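Local coordinates for protein prolyl endopeptidase (Myxococcus xanthus, PDB 2BKL) that probably cleaves oligopeptides on the carboxyl side of proline and, less readily, alanine, as a serine peptidase of the prolyl oligopeptidase family, at residues Ala94-Arg99 against Val108-Asn113; Lys161-Glu166 against His207-Glu212; Lys174-Ser179 against Ser232-Asp237; Phe284-Asp289 against Phe298-Ala303. All coordinates share one frame; numbering follows the deposited sequence.

Contact 1: Ala94-Arg99 against Val108-Asn113; sequences AILYWR and VLLDPN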
# COMPACT_ATOMS: atom_id res chain seq x y z
N ALA A 94 -17.94 -0.95 3.34
CA ALA A 94 -18.40 0.25 2.68
C ALA A 94 -19.28 -0.06 1.48
O ALA A 94 -19.18 -1.12 0.89
CB ALA A 94 -17.23 1.08 2.24
N ILE A 95 -20.13 0.91 1.12
CA ILE A 95 -21.14 0.77 0.10
C ILE A 95 -21.01 1.88 -0.93
O ILE A 95 -20.82 3.04 -0.55
CB ILE A 95 -22.54 0.84 0.80
CG1 ILE A 95 -22.71 -0.34 1.76
CG2 ILE A 95 -23.70 0.92 -0.21
CD1 ILE A 95 -23.97 -0.31 2.58
N LEU A 96 -21.17 1.56 -2.21
CA LEU A 96 -21.13 2.52 -3.31
C LEU A 96 -22.54 3.06 -3.57
O LEU A 96 -23.46 2.29 -3.77
CB LEU A 96 -20.59 1.86 -4.58
CG LEU A 96 -20.48 2.79 -5.78
CD1 LEU A 96 -19.55 3.93 -5.54
CD2 LEU A 96 -20.02 2.03 -7.04
N TYR A 97 -22.69 4.38 -3.48
CA TYR A 97 -23.91 5.12 -3.73
C TYR A 97 -23.80 5.98 -4.97
O TYR A 97 -22.70 6.34 -5.41
CB TYR A 97 -24.15 6.09 -2.55
CG TYR A 97 -24.64 5.41 -1.31
CD1 TYR A 97 -23.77 4.83 -0.42
CD2 TYR A 97 -26.00 5.35 -1.02
CE1 TYR A 97 -24.23 4.21 0.72
CE2 TYR A 97 -26.47 4.72 0.12
CZ TYR A 97 -25.56 4.16 0.98
OH TYR A 97 -26.02 3.52 2.11
N TRP A 98 -24.94 6.38 -5.50
CA TRP A 98 -25.00 7.42 -6.51
C TRP A 98 -26.19 8.34 -6.28
O TRP A 98 -27.15 8.00 -5.58
CB TRP A 98 -25.04 6.84 -7.94
CG TRP A 98 -26.37 6.26 -8.33
CD1 TRP A 98 -26.87 5.05 -7.97
CD2 TRP A 98 -27.35 6.86 -9.18
NE1 TRP A 98 -28.12 4.88 -8.51
CE2 TRP A 98 -28.43 5.96 -9.28
CE3 TRP A 98 -27.43 8.07 -9.87
CZ2 TRP A 98 -29.57 6.24 -10.04
CZ3 TRP A 98 -28.56 8.34 -10.63
CH2 TRP A 98 -29.61 7.43 -10.71
N ARG A 99 -26.10 9.53 -6.87
CA ARG A 99 -27.22 10.45 -6.90
C ARG A 99 -27.19 11.28 -8.16
O ARG A 99 -26.11 11.50 -8.77
CB ARG A 99 -27.23 11.36 -5.67
CG ARG A 99 -26.04 12.27 -5.55
CD ARG A 99 -26.18 13.31 -4.43
NE ARG A 99 -26.07 12.69 -3.12
CZ ARG A 99 -26.38 13.27 -1.98
NH1 ARG A 99 -26.85 14.51 -1.97
NH2 ARG A 99 -26.24 12.60 -0.84
N VAL A 108 -28.33 3.25 -3.13
CA VAL A 108 -27.31 2.23 -3.08
C VAL A 108 -27.15 1.63 -4.47
O VAL A 108 -28.13 1.30 -5.12
CB VAL A 108 -27.73 1.09 -2.12
CG1 VAL A 108 -26.76 -0.09 -2.23
CG2 VAL A 108 -27.80 1.58 -0.71
N LEU A 109 -25.91 1.50 -4.91
CA LEU A 109 -25.59 0.91 -6.22
C LEU A 109 -24.94 -0.45 -6.03
O LEU A 109 -25.39 -1.45 -6.61
CB LEU A 109 -24.62 1.80 -7.00
CG LEU A 109 -24.35 1.36 -8.45
CD1 LEU A 109 -25.62 1.25 -9.29
CD2 LEU A 109 -23.39 2.34 -9.09
N LEU A 110 -23.90 -0.51 -5.20
CA LEU A 110 -23.22 -1.77 -4.92
C LEU A 110 -23.04 -1.89 -3.41
O LEU A 110 -22.37 -1.07 -2.80
CB LEU A 110 -21.86 -1.85 -5.59
CG LEU A 110 -21.80 -1.87 -7.11
CD1 LEU A 110 -20.36 -1.75 -7.60
CD2 LEU A 110 -22.49 -3.11 -7.69
N ASP A 111 -23.62 -2.94 -2.83
CA ASP A 111 -23.52 -3.21 -1.40
C ASP A 111 -22.88 -4.59 -1.17
O ASP A 111 -23.57 -5.62 -1.20
CB ASP A 111 -24.90 -3.15 -0.77
CG ASP A 111 -24.88 -3.41 0.73
OD1 ASP A 111 -23.77 -3.64 1.30
OD2 ASP A 111 -25.94 -3.41 1.40
N PRO A 112 -21.57 -4.62 -1.00
CA PRO A 112 -20.87 -5.89 -0.86
C PRO A 112 -21.27 -6.65 0.38
O PRO A 112 -20.98 -7.84 0.43
CB PRO A 112 -19.39 -5.50 -0.82
CG PRO A 112 -19.34 -4.07 -0.81
CD PRO A 112 -20.65 -3.46 -1.02
N ASN A 113 -21.89 -6.01 1.37
CA ASN A 113 -22.41 -6.75 2.52
C ASN A 113 -23.44 -7.80 2.10
O ASN A 113 -23.65 -8.78 2.83
CB ASN A 113 -23.03 -5.82 3.56
CG ASN A 113 -22.04 -4.78 4.07
OD1 ASN A 113 -21.15 -5.11 4.85
ND2 ASN A 113 -22.15 -3.54 3.60
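A classic beta bulge joins Leu96 to Leu109 and Leu110 where strands 95-100 and 107-110 pair as an antiparallel hairpin. Leu96 O takes two amide donors: Leu109 N at 2.8 Å, lying in the carbonyl plane, and Leu110 N at 3.2 Å, tilted 23° from it. Leu96 N returns a bond to Leu110 O. Beyond the bulge the register slips by one residue, and Tyr97 stands opposite Val108 as a non-hydrogen-bonded pair. The hairpin supplies the last two strands of a four-stranded antiparallel sheet in the N-terminal beta-propeller domain, and its Leu96 and Leu110 side chains lie side by side, CD2 of Leu96 3.8 Å from CD1 of Leu110, on the face that meets Trp126 and Leu123 of strand 121-128. On the other face, Val108 CG2 comes obliquely to Tyr97 CE2 at 3.5 Å, while the Tyr97 hydroxyl bonds His88. Ile95 CG2, anti to the backbone N, reaches Val108 CG1 at 3.8 Å; its other branch, CG1, runs to Asp111 OD1 at 3.5 Å. That oxygen is held by Asn113 ND2, which approaches on the syn lone pair at 2.8 Å and also bonds Lys93 O.

Contact 2: Lys161-Glu166 against His207-Glu212; sequences KVDVIE and HTLGTE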
# COMPACT_ATOMS: atom_id res chain seq x y z
N LYS A 161 -24.95 -10.02 -17.41
CA LYS A 161 -24.59 -11.43 -17.43
C LYS A 161 -23.54 -11.72 -18.50
O LYS A 161 -22.88 -12.75 -18.44
CB LYS A 161 -25.84 -12.29 -17.66
CG LYS A 161 -26.64 -12.51 -16.38
CD LYS A 161 -27.57 -11.34 -16.07
CE LYS A 161 -28.22 -11.48 -14.68
NZ LYS A 161 -27.80 -10.39 -13.71
N VAL A 162 -23.38 -10.83 -19.47
CA VAL A 162 -22.41 -10.99 -20.53
C VAL A 162 -21.04 -10.38 -20.18
O VAL A 162 -20.00 -10.96 -20.49
CB VAL A 162 -22.94 -10.39 -21.83
CG1 VAL A 162 -21.93 -10.53 -22.96
CG2 VAL A 162 -24.25 -11.07 -22.19
N ASP A 163 -21.05 -9.22 -19.53
CA ASP A 163 -19.83 -8.46 -19.29
C ASP A 163 -19.22 -8.92 -17.97
O ASP A 163 -19.29 -8.25 -16.93
CB ASP A 163 -20.12 -6.96 -19.26
CG ASP A 163 -20.86 -6.50 -20.50
OD1 ASP A 163 -20.30 -6.65 -21.60
OD2 ASP A 163 -22.00 -6.01 -20.45
N VAL A 164 -18.62 -10.10 -18.02
CA VAL A 164 -18.04 -10.72 -16.85
C VAL A 164 -16.68 -11.22 -17.29
O VAL A 164 -16.58 -12.04 -18.22
CB VAL A 164 -18.87 -11.90 -16.33
CG1 VAL A 164 -18.16 -12.57 -15.14
CG2 VAL A 164 -20.29 -11.47 -15.98
N ILE A 165 -15.62 -10.72 -16.67
CA ILE A 165 -14.28 -11.01 -17.12
C ILE A 165 -13.39 -11.49 -15.98
O ILE A 165 -13.03 -10.72 -15.07
CB ILE A 165 -13.65 -9.77 -17.79
CG1 ILE A 165 -14.58 -9.08 -18.80
CG2 ILE A 165 -12.37 -10.16 -18.48
CD1 ILE A 165 -14.04 -7.78 -19.35
N GLU A 166 -13.04 -12.78 -15.99
CA GLU A 166 -12.06 -13.29 -15.05
C GLU A 166 -10.65 -12.80 -15.43
O GLU A 166 -10.42 -12.28 -16.51
CB GLU A 166 -12.15 -14.82 -14.93
CG GLU A 166 -13.53 -15.27 -14.43
CD GLU A 166 -13.64 -16.72 -13.97
OE1 GLU A 166 -12.61 -17.36 -13.69
OE2 GLU A 166 -14.79 -17.20 -13.87
N HIS A 207 -12.76 -4.27 -24.06
CA HIS A 207 -14.02 -4.97 -23.94
C HIS A 207 -15.14 -4.06 -24.44
O HIS A 207 -15.34 -2.95 -23.91
CB HIS A 207 -14.32 -5.39 -22.51
CG HIS A 207 -15.64 -6.08 -22.40
ND1 HIS A 207 -15.92 -7.20 -23.14
CD2 HIS A 207 -16.77 -5.77 -21.74
CE1 HIS A 207 -17.16 -7.58 -22.90
NE2 HIS A 207 -17.70 -6.73 -22.05
N THR A 208 -15.85 -4.50 -25.46
CA THR A 208 -17.06 -3.81 -25.92
C THR A 208 -18.25 -4.32 -25.11
O THR A 208 -18.49 -5.53 -25.05
CB THR A 208 -17.26 -4.08 -27.41
OG1 THR A 208 -16.19 -3.49 -28.19
CG2 THR A 208 -18.57 -3.40 -27.91
N LEU A 209 -18.99 -3.43 -24.46
CA LEU A 209 -20.12 -3.85 -23.64
C LEU A 209 -21.12 -4.62 -24.48
O LEU A 209 -21.43 -4.22 -25.61
CB LEU A 209 -20.87 -2.65 -23.04
CG LEU A 209 -20.26 -1.84 -21.92
CD1 LEU A 209 -21.33 -0.93 -21.28
CD2 LEU A 209 -19.63 -2.72 -20.86
N GLY A 210 -21.63 -5.70 -23.91
CA GLY A 210 -22.66 -6.49 -24.54
C GLY A 210 -22.15 -7.58 -25.44
O GLY A 210 -22.94 -8.32 -25.99
N THR A 211 -20.83 -7.73 -25.54
CA THR A 211 -20.25 -8.78 -26.36
C THR A 211 -19.52 -9.74 -25.47
O THR A 211 -19.15 -9.40 -24.35
CB THR A 211 -19.26 -8.21 -27.39
OG1 THR A 211 -18.13 -7.64 -26.72
CG2 THR A 211 -19.89 -7.05 -28.15
N GLU A 212 -19.29 -10.95 -25.99
CA GLU A 212 -18.53 -11.96 -25.26
C GLU A 212 -17.09 -11.54 -25.06
O GLU A 212 -16.45 -11.13 -26.01
CB GLU A 212 -18.54 -13.29 -26.04
CG GLU A 212 -19.93 -13.86 -26.24
CD GLU A 212 -20.55 -13.49 -27.59
OE1 GLU A 212 -20.22 -12.41 -28.16
OE2 GLU A 212 -21.38 -14.29 -28.09
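Asp163 and His207 meet through a short hydrogen bond between the loop after strand 148-153 and the end of strand 203-208. From Asp163 CB, 3.7 Å from His207 NE2, the side chain turns with CG anti to its own carbonyl carbon (chi1 -53°). CG then packs against Leu209 CD2 at 4.0 Å. At the tip, OD1 is gripped twice: Gly210 N gives a nearly straight bond of 2.8 Å on the syn lone pair, and His207 NE2 comes to 2.6 Å on the anti side, 20° out of the carboxylate plane. OD2 has a weak, longer bond from Gly210 N and a hydrogen bond with Ser160 OG. The imidazole and carboxylate planes are 71° apart, yet OD1 stays near the plane of the ring. His207 ND1 bonds Asp216 OD1, so the ring lies between two carboxylates, which would be expected to favour its protonated form. Ile165 CD1 sits over one face of this ring, 4.2 Å from its centroid, in a CH-pi contact displaced toward the rim. Val162 CG1 touches Thr211 O at 3.3 Å. Gly210 adopts a positive phi, and Thr208 O accepts from both N and OG1 of Thr211. These features belong to a type II beta turn, Thr208 to Thr211, leaving a strand of the beta-propeller, with Asp163 at the centre of an inverse gamma turn on the facing loop.

Contact 3: Lys174-Ser179 against Ser232-Asp237; sequences KWTPDS and SDLSRD. With SO4 (sulfate ion), chain F.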
# COMPACT_ATOMS: atom_id res chain seq x y z
N LYS A 174 -10.56 1.66 -18.18
CA LYS A 174 -10.54 2.97 -18.83
C LYS A 174 -11.64 3.00 -19.88
O LYS A 174 -11.46 2.49 -20.98
CB LYS A 174 -9.20 3.23 -19.52
CG LYS A 174 -8.09 3.91 -18.72
CD LYS A 174 -7.56 3.07 -17.60
CE LYS A 174 -6.87 1.81 -18.05
NZ LYS A 174 -6.11 1.14 -16.91
N TRP A 175 -12.77 3.60 -19.54
CA TRP A 175 -13.89 3.77 -20.45
C TRP A 175 -13.57 4.72 -21.60
O TRP A 175 -12.96 5.77 -21.38
CB TRP A 175 -15.09 4.29 -19.72
CG TRP A 175 -15.72 3.38 -18.75
CD1 TRP A 175 -15.51 3.32 -17.41
CD2 TRP A 175 -16.77 2.45 -19.04
NE1 TRP A 175 -16.34 2.38 -16.85
CE2 TRP A 175 -17.13 1.84 -17.83
CE3 TRP A 175 -17.45 2.07 -20.21
CZ2 TRP A 175 -18.14 0.87 -17.75
CZ3 TRP A 175 -18.43 1.11 -20.13
CH2 TRP A 175 -18.77 0.53 -18.90
N THR A 176 -13.95 4.35 -22.81
CA THR A 176 -13.88 5.30 -23.91
C THR A 176 -14.97 6.36 -23.78
O THR A 176 -15.97 6.12 -23.12
CB THR A 176 -13.96 4.59 -25.27
OG1 THR A 176 -14.93 3.55 -25.23
CG2 THR A 176 -12.63 3.87 -25.56
N PRO A 177 -14.78 7.53 -24.38
CA PRO A 177 -15.77 8.62 -24.28
C PRO A 177 -17.20 8.25 -24.71
O PRO A 177 -18.15 8.87 -24.21
CB PRO A 177 -15.19 9.71 -25.18
CG PRO A 177 -13.80 9.39 -25.43
CD PRO A 177 -13.57 7.95 -25.11
N ASP A 178 -17.36 7.26 -25.60
CA ASP A 178 -18.69 6.81 -26.03
C ASP A 178 -19.40 5.90 -25.04
O ASP A 178 -20.55 5.52 -25.27
CB ASP A 178 -18.60 6.13 -27.40
CG ASP A 178 -17.69 4.89 -27.41
OD1 ASP A 178 -17.25 4.43 -26.34
OD2 ASP A 178 -17.39 4.32 -28.50
N SER A 179 -18.72 5.56 -23.95
CA SER A 179 -19.25 4.68 -22.90
C SER A 179 -19.64 3.30 -23.44
O SER A 179 -20.42 2.58 -22.79
CB SER A 179 -20.45 5.31 -22.18
OG SER A 179 -20.06 6.49 -21.54
N SER A 232 -2.21 0.35 -18.80
CA SER A 232 -2.68 1.27 -19.84
C SER A 232 -3.35 2.50 -19.23
O SER A 232 -3.75 2.50 -18.07
CB SER A 232 -3.62 0.57 -20.82
OG SER A 232 -4.86 0.24 -20.23
N ASP A 233 -3.47 3.55 -20.04
CA ASP A 233 -4.28 4.71 -19.69
C ASP A 233 -4.81 5.34 -20.96
O ASP A 233 -4.29 5.08 -22.04
CB ASP A 233 -3.45 5.72 -18.90
CG ASP A 233 -4.30 6.64 -18.00
OD1 ASP A 233 -5.55 6.47 -17.95
OD2 ASP A 233 -3.79 7.58 -17.33
N LEU A 234 -5.85 6.15 -20.84
CA LEU A 234 -6.55 6.73 -21.98
C LEU A 234 -6.85 8.19 -21.66
O LEU A 234 -7.32 8.50 -20.59
CB LEU A 234 -7.86 5.99 -22.28
CG LEU A 234 -8.60 6.45 -23.54
CD1 LEU A 234 -7.86 6.08 -24.82
CD2 LEU A 234 -10.04 5.89 -23.58
N SER A 235 -6.57 9.08 -22.61
CA SER A 235 -6.91 10.48 -22.42
C SER A 235 -8.42 10.66 -22.41
O SER A 235 -9.17 9.85 -22.94
CB SER A 235 -6.27 11.35 -23.53
OG SER A 235 -6.79 11.04 -24.80
N ARG A 236 -8.86 11.73 -21.77
CA ARG A 236 -10.28 12.09 -21.74
C ARG A 236 -10.97 12.17 -23.08
O ARG A 236 -12.10 11.72 -23.24
CB ARG A 236 -10.46 13.44 -21.06
CG ARG A 236 -10.54 13.33 -19.61
CD ARG A 236 -11.77 12.58 -19.07
NE ARG A 236 -13.09 13.09 -19.44
CZ ARG A 236 -13.61 14.24 -19.00
NH1 ARG A 236 -12.89 15.05 -18.23
NH2 ARG A 236 -14.85 14.61 -19.34
N ASP A 237 -10.30 12.74 -24.08
CA ASP A 237 -10.89 12.86 -25.41
C ASP A 237 -10.84 11.56 -26.21
O ASP A 237 -11.31 11.50 -27.36
CB ASP A 237 -10.27 14.03 -26.20
CG ASP A 237 -8.74 13.93 -26.37
OD1 ASP A 237 -8.14 12.83 -26.27
OD2 ASP A 237 -8.05 14.95 -26.64
S SO4 F . -14.62 7.09 -28.74
O1 SO4 F . -14.69 5.95 -29.64
O2 SO4 F . -15.34 6.68 -27.56
O3 SO4 F . -13.21 7.46 -28.55
O4 SO4 F . -15.32 8.25 -29.31
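Turns at chi2 (67°) and chi3 (64°) bend the Lys174 chain so that CE comes beside Ser232 O and OG, and chi1 of Leu234 sets CG anti to its backbone N (-175°). The contact links two neighbouring four-stranded sheets of the beta-propeller domain at their outermost strands, 174-175 and 229-234, without a backbone hydrogen bond between the two segments. Lys174 NZ donates to Ser232 O at 3.0 Å from well above the carbonyl plane, and CE passes Ser232 OG at 3.4 Å. The ammonium also makes a salt bridge with Glu185 and a hydrogen bond with Thr172 O; Glu185 in turn binds Ser232 OG, so one carboxylate serves both sides of the contact. Further along, Leu234 CB lies 4.1 Å from Lys174 CB. Leu234 CD2 touches Thr176 CG2 at 3.8 Å as the two side chains cross, and it also lies beside Trp175 O. Pro177 CG meets Arg236 O at 3.6 Å, while the Arg236 guanidinium turns to Asp373 and Glu372. Pro177 occupies a type I turn from Thr176 to Ser179, where Thr176 OG1 donates to Asp178 OD1. At this turn a sulfate ion, probably from the crystallisation liquor, accepts from Asp178 N through O2 at 2.9 Å.

Contact 4: Phe284-Asp289 against Phe298-Ala303; sequences FYVLTD and FEVDPA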
# COMPACT_ATOMS: atom_id res chain seq x y z
N PHE A 284 0.86 16.67 -24.08
CA PHE A 284 1.20 15.68 -23.08
C PHE A 284 1.95 16.36 -21.96
O PHE A 284 2.83 17.20 -22.20
CB PHE A 284 2.14 14.59 -23.66
CG PHE A 284 1.56 13.73 -24.75
CD1 PHE A 284 0.23 13.73 -25.11
CD2 PHE A 284 2.43 12.85 -25.41
CE1 PHE A 284 -0.22 12.87 -26.10
CE2 PHE A 284 1.97 12.02 -26.44
CZ PHE A 284 0.65 12.03 -26.76
N TYR A 285 1.58 16.04 -20.72
CA TYR A 285 2.24 16.53 -19.51
C TYR A 285 2.95 15.35 -18.87
O TYR A 285 2.33 14.40 -18.47
CB TYR A 285 1.22 17.21 -18.56
CG TYR A 285 0.58 18.39 -19.26
CD1 TYR A 285 -0.56 18.22 -20.03
CD2 TYR A 285 1.17 19.64 -19.23
CE1 TYR A 285 -1.10 19.27 -20.76
CE2 TYR A 285 0.62 20.72 -19.96
CZ TYR A 285 -0.52 20.52 -20.71
OH TYR A 285 -1.04 21.55 -21.44
N VAL A 286 4.27 15.43 -18.82
CA VAL A 286 5.11 14.31 -18.43
C VAL A 286 5.78 14.62 -17.11
O VAL A 286 6.60 15.54 -17.04
CB VAL A 286 6.19 14.00 -19.49
CG1 VAL A 286 7.07 12.85 -19.06
CG2 VAL A 286 5.56 13.70 -20.83
N LEU A 287 5.45 13.85 -16.09
CA LEU A 287 6.08 13.95 -14.78
C LEU A 287 7.20 12.95 -14.72
O LEU A 287 6.98 11.75 -14.96
CB LEU A 287 5.05 13.63 -13.68
CG LEU A 287 5.59 13.49 -12.25
CD1 LEU A 287 6.17 14.79 -11.70
CD2 LEU A 287 4.47 12.94 -11.35
N THR A 288 8.41 13.40 -14.42
CA THR A 288 9.58 12.52 -14.48
C THR A 288 10.69 12.88 -13.53
O THR A 288 10.83 14.05 -13.13
CB THR A 288 10.10 12.49 -15.95
OG1 THR A 288 11.21 11.60 -16.06
CG2 THR A 288 10.64 13.84 -16.36
N ASP A 289 11.47 11.87 -13.15
CA ASP A 289 12.70 12.08 -12.41
C ASP A 289 13.96 12.09 -13.30
O ASP A 289 15.08 12.16 -12.80
CB ASP A 289 12.85 11.11 -11.21
CG ASP A 289 12.83 9.69 -11.59
OD1 ASP A 289 13.01 9.39 -12.79
OD2 ASP A 289 12.67 8.78 -10.72
N PHE A 298 7.45 18.22 -17.85
CA PHE A 298 7.64 18.64 -19.25
C PHE A 298 6.28 18.70 -19.97
O PHE A 298 5.34 17.95 -19.65
CB PHE A 298 8.51 17.62 -20.00
CG PHE A 298 9.95 17.62 -19.61
CD1 PHE A 298 10.84 18.49 -20.22
CD2 PHE A 298 10.44 16.74 -18.65
CE1 PHE A 298 12.16 18.49 -19.89
CE2 PHE A 298 11.76 16.77 -18.30
CZ PHE A 298 12.64 17.64 -18.93
N GLU A 299 6.18 19.61 -20.93
CA GLU A 299 5.10 19.64 -21.90
C GLU A 299 5.66 19.07 -23.19
O GLU A 299 6.74 19.48 -23.62
CB GLU A 299 4.58 21.06 -22.14
CG GLU A 299 3.43 21.14 -23.13
CD GLU A 299 2.84 22.53 -23.26
OE1 GLU A 299 3.00 23.39 -22.36
OE2 GLU A 299 2.20 22.78 -24.28
N VAL A 300 4.94 18.11 -23.77
CA VAL A 300 5.37 17.44 -25.00
C VAL A 300 4.29 17.60 -26.05
O VAL A 300 3.11 17.41 -25.77
CB VAL A 300 5.62 15.95 -24.73
CG1 VAL A 300 6.03 15.21 -26.04
CG2 VAL A 300 6.67 15.78 -23.64
N ASP A 301 4.71 17.96 -27.26
CA ASP A 301 3.84 18.07 -28.42
C ASP A 301 3.79 16.69 -29.11
O ASP A 301 4.81 16.19 -29.51
CB ASP A 301 4.46 19.10 -29.34
CG ASP A 301 3.61 19.41 -30.53
OD1 ASP A 301 2.67 18.64 -30.85
OD2 ASP A 301 3.83 20.44 -31.20
N PRO A 302 2.63 16.05 -29.17
CA PRO A 302 2.54 14.72 -29.80
C PRO A 302 3.06 14.73 -31.25
O PRO A 302 3.49 13.69 -31.72
CB PRO A 302 1.05 14.42 -29.77
CG PRO A 302 0.47 15.35 -28.72
CD PRO A 302 1.33 16.52 -28.66
N ALA A 303 2.97 15.87 -31.92
CA ALA A 303 3.44 16.00 -33.30
C ALA A 303 4.95 16.10 -33.41
O ALA A 303 5.49 15.87 -34.50
CB ALA A 303 2.83 17.23 -33.93
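Phe284 pairs with Val300, and Val286 with Phe298, as hydrogen-bonded antiparallel pairs, each closed by two backbone N-H...O bonds. All four are of similar length and nearly straight; Val286 N reaches Phe298 O at 2.9 Å and 172°. Between them Tyr285 and Glu299 form the non-hydrogen-bonded pair, where alpha hydrogens complete the pattern: Glu299 CA lies 3.3 Å from Phe284 O and Tyr285 CA 3.4 Å from Phe298 O. On the face carrying the Phe284, Val286, Phe298 and Val300 side chains, CG2 of Val286 meets CG2 of Val300 at 3.7 Å. Both methyls are anti to their own carbonyl carbons. Pro302 CG sits over one face of the Phe284 ring, 3.9 Å from its centroid and displaced toward the rim. Thr288 CG2 instead approaches the Phe298 ring in its plane, 3.7 Å from the edge carbon CE2.

One shell out, Trp310 packs edge-to-face with Phe298. Thr288 OG1 bonds Lys274 O, while its other branch, CG2, faces the Phe298 ring edge. An Asx turn, Asp301 OD1 accepting from Ala303 N at 3.0 Å, spans Pro302. The hairpin forms the two inner strands of a four-stranded propeller sheet, 283-288 and 296-300; Tyr285 and Leu287 turn their backbone bonds to strand 275-280, and Glu299 bonds Lys311. Glu299 OE2 forms a salt bridge with Arg283 NE. With N and O of Phe284, Val286, Phe298 and Val300 bonded across the pair, the face bearing their side chains makes apolar contacts, and Phe284 meets Tyr240, Phe242 and Trp256 of the preceding sheet region edge-to-face.

How the contacts relate
From the N terminus, contact 1 closes a short hairpin, with eight residues between its segments, at strands 95-100 and 107-110. Contact 2 then opens in the loop after strand 148-153 and closes at the end of strand 203-208, tying that loop to the strand end and the turn after it. Before it closes, contact 3 has begun at 174-179, so the two cross along the chain; they also touch, Leu209 CD1 packing 3.7 Å from Trp175 CZ3. Contact 3 ends at 232-237, joining two neighbouring sheets. Contact 4 follows in series as another local hairpin, its centre about 19 Å from that of contact 3. All four lie in the beta-propeller, contacts 1 and 4 within single sheets.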